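Local structure of CDP-4-keto-6-deoxy-D-glucose-3-dehydrase (Yersinia pseudotuberculosis, 3BB8) at residues Val40-Glu45 / Ala301-Arg305; Phe136-Ile141 / Leu398-Ile404; Pro142-Val146 / His166-Phe172; Lys312-Phe317 / Ile413-His419. The protein probably uses pyridoxal 5'-phosphate to remove the 3-hydroxyl group of CDP-4-keto-6-deoxy-D-glucose, a step toward 3,6-dideoxy sugars of lipopolysaccharide. The protein carries 1 engineered substitution. One frame throughout, in Å; residues are numbered along the deposited sequence.

Interaction 1 (Val40-Glu45 / Ala301-Arg305); sequences VIGTKE and AQLER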
loop_
_atom_site.group_PDB
_atom_site.type_symbol
_atom_site.label_atom_id
_atom_site.label_comp_id
_atom_site.label_asym_id
_atom_site.label_seq_id
_atom_site.Cartn_x
_atom_site.Cartn_y
_atom_site.Cartn_z
ATOM N N VAL A 40 13.105 17.774 3.126
ATOM C CA VAL A 40 13.267 19.107 3.692
ATOM C C VAL A 40 11.915 19.481 4.305
ATOM O O VAL A 40 11.027 20.009 3.626
ATOM C CB VAL A 40 13.663 20.144 2.610
ATOM C CG1 VAL A 40 13.721 21.539 3.218
ATOM C CG2 VAL A 40 15.021 19.778 2.018
ATOM N N ILE A 41 11.764 19.168 5.588
ATOM C CA ILE A 41 10.535 19.449 6.313
ATOM C C ILE A 41 10.791 20.425 7.455
ATOM O O ILE A 41 11.924 20.576 7.916
ATOM C CB ILE A 41 9.925 18.165 6.917
ATOM C CG1 ILE A 41 10.860 17.600 7.993
ATOM C CG2 ILE A 41 9.680 17.145 5.812
ATOM C CD1 ILE A 41 10.268 16.481 8.814
ATOM N N GLY A 42 9.726 21.069 7.917
ATOM C CA GLY A 42 9.851 22.023 8.998
ATOM C C GLY A 42 8.609 22.163 9.854
ATOM O O GLY A 42 7.775 21.254 9.935
ATOM N N THR A 43 8.494 23.323 10.494
ATOM C CA THR A 43 7.384 23.644 11.381
ATOM C C THR A 43 6.016 23.265 10.830
ATOM O O THR A 43 5.259 22.552 11.482
ATOM C CB THR A 43 7.388 25.146 11.711
ATOM O OG1 THR A 43 8.650 25.495 12.293
ATOM C CG2 THR A 43 6.276 25.481 12.685
ATOM N N LYS A 44 5.702 23.737 9.630
ATOM C CA LYS A 44 4.413 23.450 9.023
ATOM C C LYS A 44 4.110 21.948 8.949
ATOM O O LYS A 44 3.028 21.512 9.351
ATOM C CB LYS A 44 4.353 24.060 7.626
ATOM C CG LYS A 44 2.950 24.173 7.062
ATOM C CD LYS A 44 2.111 25.176 7.849
ATOM C CE LYS A 44 0.758 25.420 7.185
ATOM N NZ LYS A 44 0.042 26.584 7.788
ATOM N N GLU A 45 5.062 21.160 8.449
ATOM C CA GLU A 45 4.857 19.723 8.334
ATOM C C GLU A 45 4.528 19.099 9.677
ATOM O O GLU A 45 3.526 18.396 9.803
ATOM C CB GLU A 45 6.091 19.018 7.753
ATOM C CG GLU A 45 6.370 19.283 6.270
ATOM C CD GLU A 45 6.898 20.679 6.016
ATOM O OE1 GLU A 45 7.584 21.214 6.909
ATOM O OE2 GLU A 45 6.646 21.240 4.932
ATOM N N ALA A 301 1.466 20.282 3.795
ATOM C CA ALA A 301 2.450 21.292 4.190
ATOM C C ALA A 301 3.519 21.406 3.099
ATOM O O ALA A 301 3.825 22.503 2.623
ATOM C CB ALA A 301 3.104 20.905 5.526
ATOM N N GLN A 302 4.070 20.258 2.707
ATOM C CA GLN A 302 5.097 20.188 1.673
ATOM C C GLN A 302 4.669 20.913 0.396
ATOM O O GLN A 302 5.486 21.545 -0.271
ATOM C CB GLN A 302 5.407 18.720 1.325
ATOM C CG GLN A 302 6.133 17.908 2.394
ATOM C CD GLN A 302 7.630 18.190 2.447
ATOM O OE1 GLN A 302 8.074 19.158 3.067
ATOM N NE2 GLN A 302 8.413 17.346 1.786
ATOM N N LEU A 303 3.391 20.816 0.051
ATOM C CA LEU A 303 2.892 21.459 -1.161
ATOM C C LEU A 303 3.138 22.967 -1.211
ATOM O O LEU A 303 3.175 23.563 -2.287
ATOM C CB LEU A 303 1.398 21.179 -1.340
ATOM C CG LEU A 303 1.042 19.879 -2.069
ATOM C CD1 LEU A 303 -0.472 19.718 -2.122
ATOM C CD2 LEU A 303 1.612 19.909 -3.481
ATOM N N GLU A 304 3.299 23.591 -0.055
ATOM C CA GLU A 304 3.545 25.021 -0.051
ATOM C C GLU A 304 4.947 25.295 -0.599
ATOM O O GLU A 304 5.155 26.229 -1.378
ATOM C CB GLU A 304 3.421 25.575 1.373
ATOM C CG GLU A 304 2.041 25.388 2.003
ATOM C CD GLU A 304 1.962 25.935 3.423
ATOM O OE1 GLU A 304 2.234 27.143 3.612
ATOM O OE2 GLU A 304 1.628 25.163 4.349
ATOM N N ARG A 305 5.893 24.442 -0.212
ATOM C CA ARG A 305 7.295 24.582 -0.598
ATOM C C ARG A 305 7.688 23.994 -1.954
ATOM O O ARG A 305 8.841 24.108 -2.357
ATOM C CB ARG A 305 8.163 23.963 0.504
ATOM C CG ARG A 305 7.625 24.298 1.890
ATOM C CD ARG A 305 8.248 23.498 3.022
ATOM N NE ARG A 305 9.532 24.039 3.454
ATOM C CZ ARG A 305 10.007 23.930 4.693
ATOM N NH1 ARG A 305 9.300 23.304 5.629
ATOM N NH2 ARG A 305 11.195 24.438 4.995
#
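Glu45 and Arg305 make the salt bridge that joins the two segments, with Glu45 OE1 3.0 Å from Arg305 NH1. Glu45 OE1 lies at the edge of the guanidinium, near its plane, although the carboxylate and guanidinium planes are turned 37° apart. The same NH1 also reaches the second oxygen, Glu45 OE2, in a weak hydrogen bond of 3.4 Å. A further partner, within 40-45, is Gly42 N, which donates to Glu45 OE1 at a modelled length too short to be trusted. Gly42 is the N-cap of its helix, and this doubtful bond would at most resemble one half of a capping box. Val40 O lies over the centre of one guanidinium face, 4.1 Å above its plane. Beside this polar group, Ala301 CB presses on the backbone of the opposite helix, 3.5 Å from Glu45 CA. With CG anti to the backbone N (chi1 -163°), Lys44 sets CG 3.6 Å from Ala301 CB; beyond CG the chain bends and crosses Glu304 at about a right angle. Its NZ stays 4.0 Å from Glu304 OE2, beyond a salt bridge. The contact thus sets the start of helix 43-55 on helix 293-323, whose Leu303 meets Phe67 of helix 62-75, while Ile41 packs on Leu46 and on Gly56 of the second subunit.

Interaction 2 (Phe136-Ile141 / Leu398-Ile404); sequences FVDVDI and LTNTDRI
Asp138 meets the first turn of helix 399-407 with both carboxylate oxygens. OD2 accepts the N-H of Asn400 at 3.0 Å, on its syn side and 19° out of the carboxylate plane. OD1 takes two donors: Thr401 N at 2.9 Å, through the syn lone pair, and Thr401 OG1 at 2.7 Å, nearly along the C-O axis. Three bonds therefore fix the rotation of the carboxylate. With CG anti to the backbone N (chi1 -158°), Asp138 can reach the helix start, where Leu398 is the N-cap residue; a strand residue thus binds N-H groups of the first turn. The negative charge would be expected to interact well with the positive end of the helix dipole. On one flank, Leu398 CD2 lies 3.8 Å from Asp138 N. On the other, Val139 CG2 touches Ile404 CD1 at 3.5 Å, and Ile141 crosses Arg403 at about a right angle, its CD1 3.8 Å from Arg403 CD.

A second shell holds these groups. The charge of Arg403 is met by Glu332 and Glu353, which steady the arm that Ile141 lies against, and Asp402 has a salt bridge to Arg383. The backbone of Asp138 is hydrogen-bonded to Asn147. Around the contact, strand 133-140 lies in the large mixed sheet between strands 112-115 and 393-394, Val137 packs on helix 151-154, and Ile141 and Arg403 both touch Thr350 of strand 347-351.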
loop_
_atom_site.group_PDB
_atom_site.type_symbol
_atom_site.label_atom_id
_atom_site.label_comp_id
_atom_site.label_asym_id
_atom_site.label_seq_id
_atom_site.Cartn_x
_atom_site.Cartn_y
_atom_site.Cartn_z
ATOM N N PHE A 136 11.112 -3.663 -24.396
ATOM C CA PHE A 136 12.104 -2.604 -24.198
ATOM C C PHE A 136 12.826 -2.063 -25.437
ATOM O O PHE A 136 13.049 -2.785 -26.409
ATOM C CB PHE A 136 13.199 -3.064 -23.224
ATOM C CG PHE A 136 12.685 -3.674 -21.947
ATOM C CD1 PHE A 136 12.413 -5.037 -21.874
ATOM C CD2 PHE A 136 12.519 -2.890 -20.802
ATOM C CE1 PHE A 136 11.985 -5.621 -20.679
ATOM C CE2 PHE A 136 12.093 -3.456 -19.605
ATOM C CZ PHE A 136 11.826 -4.828 -19.541
ATOM N N VAL A 137 13.192 -0.783 -25.369
ATOM C CA VAL A 137 13.978 -0.108 -26.405
ATOM C C VAL A 137 15.026 0.706 -25.644
ATOM O O VAL A 137 14.782 1.151 -24.522
ATOM C CB VAL A 137 13.144 0.838 -27.300
ATOM C CG1 VAL A 137 12.175 0.032 -28.131
ATOM C CG2 VAL A 137 12.427 1.876 -26.455
ATOM N N ASP A 138 16.189 0.902 -26.252
ATOM C CA ASP A 138 17.282 1.621 -25.607
ATOM C C ASP A 138 17.009 3.084 -25.266
ATOM O O ASP A 138 16.099 3.710 -25.807
ATOM C CB ASP A 138 18.539 1.510 -26.478
ATOM C CG ASP A 138 19.818 1.743 -25.695
ATOM O OD1 ASP A 138 19.928 1.241 -24.556
ATOM O OD2 ASP A 138 20.723 2.413 -26.230
ATOM N N VAL A 139 17.803 3.616 -24.343
ATOM C CA VAL A 139 17.681 5.010 -23.932
ATOM C C VAL A 139 18.825 5.818 -24.547
ATOM O O VAL A 139 19.658 5.282 -25.287
ATOM C CB VAL A 139 17.761 5.158 -22.401
ATOM C CG1 VAL A 139 16.598 4.431 -21.741
ATOM C CG2 VAL A 139 19.088 4.614 -21.902
ATOM N N ASP A 140 18.860 7.109 -24.237
ATOM C CA ASP A 140 19.899 7.993 -24.752
ATOM C C ASP A 140 20.685 8.643 -23.619
ATOM O O ASP A 140 20.121 9.000 -22.584
ATOM C CB ASP A 140 19.288 9.069 -25.652
ATOM C CG ASP A 140 20.248 10.208 -25.933
ATOM O OD1 ASP A 140 20.315 11.147 -25.114
ATOM O OD2 ASP A 140 20.938 10.163 -26.975
ATOM N N ILE A 141 21.990 8.793 -23.820
ATOM C CA ILE A 141 22.793 9.692 -23.000
ATOM C C ILE A 141 23.083 10.996 -23.733
ATOM O O ILE A 141 23.265 11.008 -24.951
ATOM C CB ILE A 141 24.126 9.040 -22.588
ATOM C CG1 ILE A 141 23.877 7.671 -21.950
ATOM C CG2 ILE A 141 24.890 9.945 -21.633
ATOM C CD1 ILE A 141 25.088 6.765 -21.954
ATOM N N LEU A 398 20.450 -2.765 -26.355
ATOM C CA LEU A 398 20.372 -1.956 -25.145
ATOM C C LEU A 398 21.773 -1.440 -24.790
ATOM O O LEU A 398 22.170 -1.423 -23.621
ATOM C CB LEU A 398 19.794 -2.788 -23.987
ATOM C CG LEU A 398 18.371 -3.336 -24.185
ATOM C CD1 LEU A 398 17.974 -4.177 -22.989
ATOM C CD2 LEU A 398 17.389 -2.190 -24.374
ATOM N N THR A 399 22.508 -1.017 -25.819
ATOM C CA THR A 399 23.873 -0.501 -25.672
ATOM C C THR A 399 24.007 0.613 -24.635
ATOM O O THR A 399 24.816 0.516 -23.713
ATOM C CB THR A 399 24.407 0.014 -27.032
ATOM O OG1 THR A 399 24.464 -1.079 -27.961
ATOM C CG2 THR A 399 25.799 0.626 -26.881
ATOM N N ASN A 400 23.213 1.670 -24.780
ATOM C CA ASN A 400 23.275 2.780 -23.836
ATOM C C ASN A 400 22.834 2.375 -22.440
ATOM O O ASN A 400 23.374 2.872 -21.445
ATOM C CB ASN A 400 22.436 3.951 -24.346
ATOM C CG ASN A 400 23.110 4.683 -25.496
ATOM O OD1 ASN A 400 22.533 5.581 -26.111
ATOM N ND2 ASN A 400 24.345 4.303 -25.782
ATOM N N THR A 401 21.864 1.461 -22.371
ATOM C CA THR A 401 21.353 0.973 -21.094
ATOM C C THR A 401 22.471 0.260 -20.360
ATOM O O THR A 401 22.678 0.476 -19.171
ATOM C CB THR A 401 20.190 -0.032 -21.289
ATOM O OG1 THR A 401 19.126 0.601 -22.006
ATOM C CG2 THR A 401 19.675 -0.518 -19.948
ATOM N N ASP A 402 23.184 -0.605 -21.077
ATOM C CA ASP A 402 24.300 -1.335 -20.483
ATOM C C ASP A 402 25.374 -0.352 -20.039
ATOM O O ASP A 402 25.994 -0.516 -18.984
ATOM C CB ASP A 402 24.903 -2.321 -21.491
ATOM C CG ASP A 402 24.146 -3.628 -21.546
ATOM O OD1 ASP A 402 23.811 -4.155 -20.466
ATOM O OD2 ASP A 402 23.899 -4.132 -22.661
ATOM N N ARG A 403 25.592 0.678 -20.847
ATOM C CA ARG A 403 26.603 1.664 -20.504
ATOM C C ARG A 403 26.202 2.349 -19.200
ATOM O O ARG A 403 27.048 2.643 -18.352
ATOM C CB ARG A 403 26.745 2.703 -21.621
ATOM C CG ARG A 403 28.076 3.427 -21.586
ATOM C CD ARG A 403 28.109 4.609 -22.524
ATOM N NE ARG A 403 29.335 5.380 -22.350
ATOM C CZ ARG A 403 29.445 6.676 -22.622
ATOM N NH1 ARG A 403 28.398 7.355 -23.082
ATOM N NH2 ARG A 403 30.604 7.293 -22.431
ATOM N N ILE A 404 24.902 2.587 -19.036
ATOM C CA ILE A 404 24.413 3.244 -17.831
ATOM C C ILE A 404 24.599 2.327 -16.643
ATOM O O ILE A 404 25.009 2.757 -15.567
ATOM C CB ILE A 404 22.912 3.622 -17.963
ATOM C CG1 ILE A 404 22.749 4.715 -19.029
ATOM C CG2 ILE A 404 22.374 4.105 -16.626
ATOM C CD1 ILE A 404 21.320 5.151 -19.255
#

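Interaction 3 (Pro142-Val146 / His166-Phe172); sequences PTYNV and HTLGNLF
Asn145, the residue with the most surface buried here, points into the loop 166-172 from a G1 beta bulge, in which Tyr144 and Asn145 both face Asp140. Tyr144 has the left-handed backbone conformation of the bulge. The loop follows strand 159-165 in the large sheet of the aspartate aminotransferase fold, and the side chain of Thr167 comes about 6 Å from the bound pyridoxal phosphate. Asn145 carries its amide anti to its own carbonyl carbon (chi1 -82°), which places the group within the curve of the loop, between Thr167, Asn170 and Phe172. Its CB rests 3.7 Å from Phe172 CA. Close by, Val146 CG1 meets Phe172 CB at 3.7 Å, extending the contact with apolar surface. Thr167 approaches the backbone instead, its CB 3.4 Å from Tyr144 O.

Asn170, next in buried surface after Asn145, crosses it obliquely, the two amide planes 79° apart. Both ends of its amide are engaged: OD1 accepts from Thr337 N, outside the contact, and ND2 gives the clear hydrogen bond between the segments. That bond runs 3.0 Å from Asn170 ND2 to Thr143 O and is nearly straight; the oxygen sits nearly in the Asn170 amide plane, while ND2 approaches Thr143 O well off the C=O direction, tilted 17° from the carbonyl plane.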
loop_
_atom_site.group_PDB
_atom_site.type_symbol
_atom_site.label_atom_id
_atom_site.label_comp_id
_atom_site.label_asym_id
_atom_site.label_seq_id
_atom_site.Cartn_x
_atom_site.Cartn_y
_atom_site.Cartn_z
ATOM N N PRO A 142 23.123 12.094 -22.985
ATOM C CA PRO A 142 23.119 12.028 -21.520
ATOM C C PRO A 142 21.831 12.595 -20.931
ATOM O O PRO A 142 21.844 13.134 -19.825
ATOM C CB PRO A 142 24.307 12.908 -21.131
ATOM C CG PRO A 142 24.426 13.883 -22.248
ATOM C CD PRO A 142 24.034 13.136 -23.490
ATOM N N THR A 143 20.732 12.472 -21.669
ATOM C CA THR A 143 19.409 12.751 -21.124
ATOM C C THR A 143 18.910 11.592 -20.267
ATOM O O THR A 143 18.123 11.786 -19.341
ATOM C CB THR A 143 18.386 13.027 -22.242
ATOM O OG1 THR A 143 18.050 11.800 -22.901
ATOM C CG2 THR A 143 18.958 14.004 -23.258
ATOM N N TYR A 144 19.374 10.387 -20.582
ATOM C CA TYR A 144 18.999 9.199 -19.825
ATOM C C TYR A 144 17.522 8.820 -19.928
ATOM O O TYR A 144 16.967 8.192 -19.034
ATOM C CB TYR A 144 19.426 9.352 -18.363
ATOM C CG TYR A 144 20.899 9.662 -18.228
ATOM C CD1 TYR A 144 21.341 10.974 -18.056
ATOM C CD2 TYR A 144 21.857 8.654 -18.346
ATOM C CE1 TYR A 144 22.695 11.279 -18.006
ATOM C CE2 TYR A 144 23.213 8.950 -18.304
ATOM C CZ TYR A 144 23.626 10.269 -18.134
ATOM O OH TYR A 144 24.973 10.577 -18.107
ATOM N N ASN A 145 16.903 9.207 -21.038
ATOM C CA ASN A 145 15.516 8.887 -21.304
ATOM C C ASN A 145 15.428 8.125 -22.625
ATOM O O ASN A 145 16.373 8.123 -23.418
ATOM C CB ASN A 145 14.662 10.157 -21.350
ATOM C CG ASN A 145 14.265 10.638 -19.961
ATOM O OD1 ASN A 145 15.014 11.353 -19.298
ATOM N ND2 ASN A 145 13.088 10.226 -19.508
ATOM N N VAL A 146 14.290 7.480 -22.855
ATOM C CA VAL A 146 14.109 6.641 -24.034
ATOM C C VAL A 146 14.653 7.322 -25.285
ATOM O O VAL A 146 14.456 8.521 -25.486
ATOM C CB VAL A 146 12.625 6.291 -24.255
ATOM C CG1 VAL A 146 11.803 7.558 -24.435
ATOM C CG2 VAL A 146 12.472 5.372 -25.458
ATOM N N HIS A 166 9.838 9.769 -16.602
ATOM C CA HIS A 166 10.665 10.913 -16.973
ATOM C C HIS A 166 11.838 10.781 -16.008
ATOM O O HIS A 166 11.850 11.361 -14.920
ATOM C CB HIS A 166 9.909 12.236 -16.755
ATOM C CG HIS A 166 8.828 12.485 -17.764
ATOM N ND1 HIS A 166 7.500 12.202 -17.521
ATOM C CD2 HIS A 166 8.887 12.924 -19.044
ATOM C CE1 HIS A 166 6.791 12.454 -18.606
ATOM N NE2 HIS A 166 7.609 12.893 -19.546
ATOM N N THR A 167 12.811 9.979 -16.422
ATOM C CA THR A 167 13.979 9.660 -15.607
ATOM C C THR A 167 14.727 10.819 -14.980
ATOM O O THR A 167 15.172 11.725 -15.667
ATOM C CB THR A 167 14.956 8.801 -16.420
ATOM O OG1 THR A 167 14.248 7.664 -16.926
ATOM C CG2 THR A 167 16.118 8.324 -15.556
ATOM N N LEU A 168 14.854 10.757 -13.659
ATOM C CA LEU A 168 15.539 11.759 -12.857
ATOM C C LEU A 168 15.068 13.204 -13.019
ATOM O O LEU A 168 15.820 14.140 -12.741
ATOM C CB LEU A 168 17.049 11.675 -13.102
ATOM C CG LEU A 168 17.715 10.383 -12.609
ATOM C CD1 LEU A 168 19.191 10.370 -13.031
ATOM C CD2 LEU A 168 17.585 10.294 -11.094
ATOM N N GLY A 169 13.823 13.388 -13.440
ATOM C CA GLY A 169 13.310 14.736 -13.603
ATOM C C GLY A 169 13.388 15.183 -15.050
ATOM O O GLY A 169 12.588 16.009 -15.499
ATOM N N ASN A 170 14.352 14.638 -15.787
ATOM C CA ASN A 170 14.494 15.003 -17.186
ATOM C C ASN A 170 13.331 14.358 -17.931
ATOM O O ASN A 170 12.901 13.257 -17.597
ATOM C CB ASN A 170 15.851 14.532 -17.726
ATOM C CG ASN A 170 16.202 15.175 -19.061
ATOM O OD1 ASN A 170 15.802 16.310 -19.342
ATOM N ND2 ASN A 170 16.963 14.459 -19.884
ATOM N N LEU A 171 12.827 15.055 -18.944
ATOM C CA LEU A 171 11.669 14.584 -19.696
ATOM C C LEU A 171 12.097 13.796 -20.930
ATOM O O LEU A 171 13.007 14.201 -21.653
ATOM C CB LEU A 171 10.782 15.761 -20.107
ATOM C CG LEU A 171 10.254 16.641 -18.972
ATOM C CD1 LEU A 171 11.227 17.772 -18.672
ATOM C CD2 LEU A 171 8.877 17.189 -19.312
ATOM N N PHE A 172 11.435 12.667 -21.163
ATOM C CA PHE A 172 11.571 11.946 -22.423
ATOM C C PHE A 172 10.875 12.687 -23.560
ATOM O O PHE A 172 10.142 13.650 -23.330
ATOM C CB PHE A 172 11.005 10.530 -22.294
ATOM C CG PHE A 172 9.527 10.489 -22.030
ATOM C CD1 PHE A 172 8.621 10.714 -23.052
ATOM C CD2 PHE A 172 9.044 10.228 -20.759
ATOM C CE1 PHE A 172 7.259 10.677 -22.812
ATOM C CE2 PHE A 172 7.684 10.190 -20.512
ATOM C CZ PHE A 172 6.791 10.415 -21.540
#

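Interaction 4 (Lys312-Phe317 / Ile413-His419); sequences KRKANF and IYPGLTH
Arg313 lays one face of its guanidinium on the turn that begins at Tyr414, and this is the dense part of the contact. Pro415 CD sits 3.3 Å above the guanidinium plane, toward its rim, and Tyr414 CB approaches the same group, 3.5 Å from Arg313 NH2. The arginine, extended from CG to NE, passes obliquely across the proline; Arg313 CG is 3.7 Å from Pro415 CD. Ile413 crosses Arg313 at about a right angle, with its CD1 3.9 Å from NH1. One helical turn on, Asn316 CB presses on the backbone of the loop, 3.4 Å from Ile413 O. Lys312 belongs to the close part through its CG, 3.7 Å from Pro415 CA, as it slides past the proline in the opposite direction. Gly416, within the type I turn from Tyr414 to Leu417, makes no contact with 312-317. The loose side is the lysine end and His419: Lys312 is partly exposed, and its NZ remains 4.3 Å from His419 ND1.

No hydrogen bond or salt bridge across the two segments is clear, and the part formed by Arg313, Pro415 and Tyr414 rests on van der Waals contact. The arginine is nevertheless engaged as a polar group, because its NH1 donates to the backbone oxygens of Trp344 and Phe345. The cation therefore contributes a flat surface to the loop and its hydrogen bonds to another part of the chain.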
loop_
_atom_site.group_PDB
_atom_site.type_symbol
_atom_site.label_atom_id
_atom_site.label_comp_id
_atom_site.label_asym_id
_atom_site.label_seq_id
_atom_site.Cartn_x
_atom_site.Cartn_y
_atom_site.Cartn_z
ATOM N N LYS A 312 14.797 25.731 -6.737
ATOM C CA LYS A 312 16.084 25.437 -6.121
ATOM C C LYS A 312 16.814 24.281 -6.814
ATOM O O LYS A 312 18.027 24.331 -7.004
ATOM C CB LYS A 312 15.881 25.111 -4.639
ATOM C CG LYS A 312 17.162 24.843 -3.867
ATOM C CD LYS A 312 18.106 26.034 -3.918
ATOM C CE LYS A 312 19.370 25.766 -3.112
ATOM N NZ LYS A 312 20.383 26.856 -3.264
ATOM N N ARG A 313 16.078 23.240 -7.193
ATOM C CA ARG A 313 16.690 22.102 -7.867
ATOM C C ARG A 313 17.263 22.536 -9.207
ATOM O O ARG A 313 18.342 22.097 -9.596
ATOM C CB ARG A 313 15.666 20.972 -8.064
ATOM C CG ARG A 313 15.319 20.248 -6.768
ATOM C CD ARG A 313 14.087 19.363 -6.904
ATOM N NE ARG A 313 13.932 18.526 -5.720
ATOM C CZ ARG A 313 14.611 17.403 -5.498
ATOM N NH1 ARG A 313 15.494 16.965 -6.391
ATOM N NH2 ARG A 313 14.428 16.731 -4.366
ATOM N N LYS A 314 16.543 23.399 -9.914
ATOM C CA LYS A 314 17.028 23.874 -11.204
ATOM C C LYS A 314 18.302 24.698 -11.003
ATOM O O LYS A 314 19.244 24.607 -11.790
ATOM C CB LYS A 314 15.965 24.728 -11.890
ATOM C CG LYS A 314 14.735 23.958 -12.314
ATOM C CD LYS A 314 13.741 24.880 -12.997
ATOM C CE LYS A 314 12.512 24.129 -13.454
ATOM N NZ LYS A 314 11.475 25.054 -13.978
ATOM N N ALA A 315 18.317 25.492 -9.936
ATOM C CA ALA A 315 19.452 26.345 -9.605
ATOM C C ALA A 315 20.695 25.504 -9.337
ATOM O O ALA A 315 21.722 25.667 -9.997
ATOM C CB ALA A 315 19.121 27.197 -8.376
ATOM N N ASN A 316 20.593 24.606 -8.363
ATOM C CA ASN A 316 21.699 23.730 -8.005
ATOM C C ASN A 316 22.220 22.960 -9.215
ATOM O O ASN A 316 23.417 22.712 -9.326
ATOM C CB ASN A 316 21.262 22.754 -6.914
ATOM C CG ASN A 316 21.079 23.431 -5.571
ATOM O OD1 ASN A 316 20.759 22.784 -4.573
ATOM N ND2 ASN A 316 21.286 24.742 -5.539
ATOM N N PHE A 317 21.324 22.587 -10.121
ATOM C CA PHE A 317 21.730 21.857 -11.317
ATOM C C PHE A 317 22.624 22.719 -12.208
ATOM O O PHE A 317 23.703 22.292 -12.620
ATOM C CB PHE A 317 20.511 21.427 -12.126
ATOM C CG PHE A 317 20.855 20.747 -13.422
ATOM C CD1 PHE A 317 21.044 19.371 -13.475
ATOM C CD2 PHE A 317 20.986 21.484 -14.597
ATOM C CE1 PHE A 317 21.352 18.740 -14.671
ATOM C CE2 PHE A 317 21.295 20.855 -15.803
ATOM C CZ PHE A 317 21.477 19.477 -15.837
ATOM N N ILE A 413 21.415 17.284 -5.941
ATOM C CA ILE A 413 21.150 18.699 -6.197
ATOM C C ILE A 413 19.827 19.139 -5.573
ATOM O O ILE A 413 19.248 20.156 -5.967
ATOM C CB ILE A 413 21.091 18.918 -7.739
ATOM C CG1 ILE A 413 20.321 17.787 -8.419
ATOM C CG2 ILE A 413 22.501 19.071 -8.296
ATOM C CD1 ILE A 413 18.825 17.812 -8.165
ATOM N N TYR A 414 19.362 18.366 -4.589
ATOM C CA TYR A 414 18.100 18.655 -3.911
ATOM C C TYR A 414 18.216 19.865 -2.972
ATOM O O TYR A 414 19.307 20.206 -2.507
ATOM C CB TYR A 414 17.595 17.412 -3.150
ATOM C CG TYR A 414 18.309 17.107 -1.854
ATOM C CD1 TYR A 414 17.670 17.278 -0.628
ATOM C CD2 TYR A 414 19.626 16.657 -1.848
ATOM C CE1 TYR A 414 18.327 17.011 0.574
ATOM C CE2 TYR A 414 20.290 16.386 -0.659
ATOM C CZ TYR A 414 19.640 16.564 0.546
ATOM O OH TYR A 414 20.300 16.281 1.722
ATOM N N PRO A 415 17.076 20.524 -2.682
ATOM C CA PRO A 415 16.944 21.709 -1.822
ATOM C C PRO A 415 17.739 21.748 -0.524
ATOM O O PRO A 415 17.987 22.828 0.011
ATOM C CB PRO A 415 15.442 21.782 -1.572
ATOM C CG PRO A 415 14.879 21.267 -2.864
ATOM C CD PRO A 415 15.745 20.057 -3.118
ATOM N N GLY A 416 18.128 20.587 -0.009
ATOM C CA GLY A 416 18.883 20.561 1.233
ATOM C C GLY A 416 20.367 20.847 1.057
ATOM O O GLY A 416 21.136 20.798 2.020
ATOM N N LEU A 417 20.771 21.162 -0.170
ATOM C CA LEU A 417 22.172 21.432 -0.472
ATOM C C LEU A 417 22.461 22.892 -0.821
ATOM O O LEU A 417 21.840 23.459 -1.727
ATOM C CB LEU A 417 22.627 20.529 -1.627
ATOM C CG LEU A 417 23.314 19.190 -1.324
ATOM C CD1 LEU A 417 22.780 18.558 -0.059
ATOM C CD2 LEU A 417 23.128 18.270 -2.521
ATOM N N THR A 418 23.411 23.492 -0.102
ATOM C CA THR A 418 23.806 24.883 -0.339
ATOM C C THR A 418 24.975 24.924 -1.317
ATOM O O THR A 418 25.515 23.884 -1.699
ATOM C CB THR A 418 24.268 25.586 0.958
ATOM O OG1 THR A 418 25.438 24.934 1.465
ATOM C CG2 THR A 418 23.174 25.549 2.014
ATOM N N HIS A 419 25.365 26.128 -1.720
ATOM C CA HIS A 419 26.484 26.291 -2.640
ATOM C C HIS A 419 27.780 25.800 -2.002
ATOM O O HIS A 419 28.690 25.361 -2.698
ATOM C CB HIS A 419 26.624 27.757 -3.049
ATOM C CG HIS A 419 25.724 28.154 -4.174
ATOM N ND1 HIS A 419 24.472 27.607 -4.353
ATOM C CD2 HIS A 419 25.890 29.050 -5.177
ATOM C CE1 HIS A 419 23.907 28.147 -5.419
ATOM N NE2 HIS A 419 24.747 29.027 -5.937
#

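Overall arrangement
From the N terminus, interaction 1 opens at 40-45 and closes at 301-305, joining the start of helix 43-55 to helix 293-323. Interaction 2 opens inside that loop at 136-141 but closes at 398-404, so the two cross. Interaction 3 is nested in both, a short loop from 142-146 to 166-172; strands 133-140 and 145-146 pair, with Asp140 N 2.8 Å from Asn145 O, so interactions 2 and 3 share the large sheet. Interaction 4 opens after interaction 1 closes, on the same helix 293-323, and crosses interaction 2. Val40 touches Pro415, linking interactions 1 and 4, whereas interactions 1 and 2 lie on opposite sides of the chain's centre, their centres about 37 Å apart.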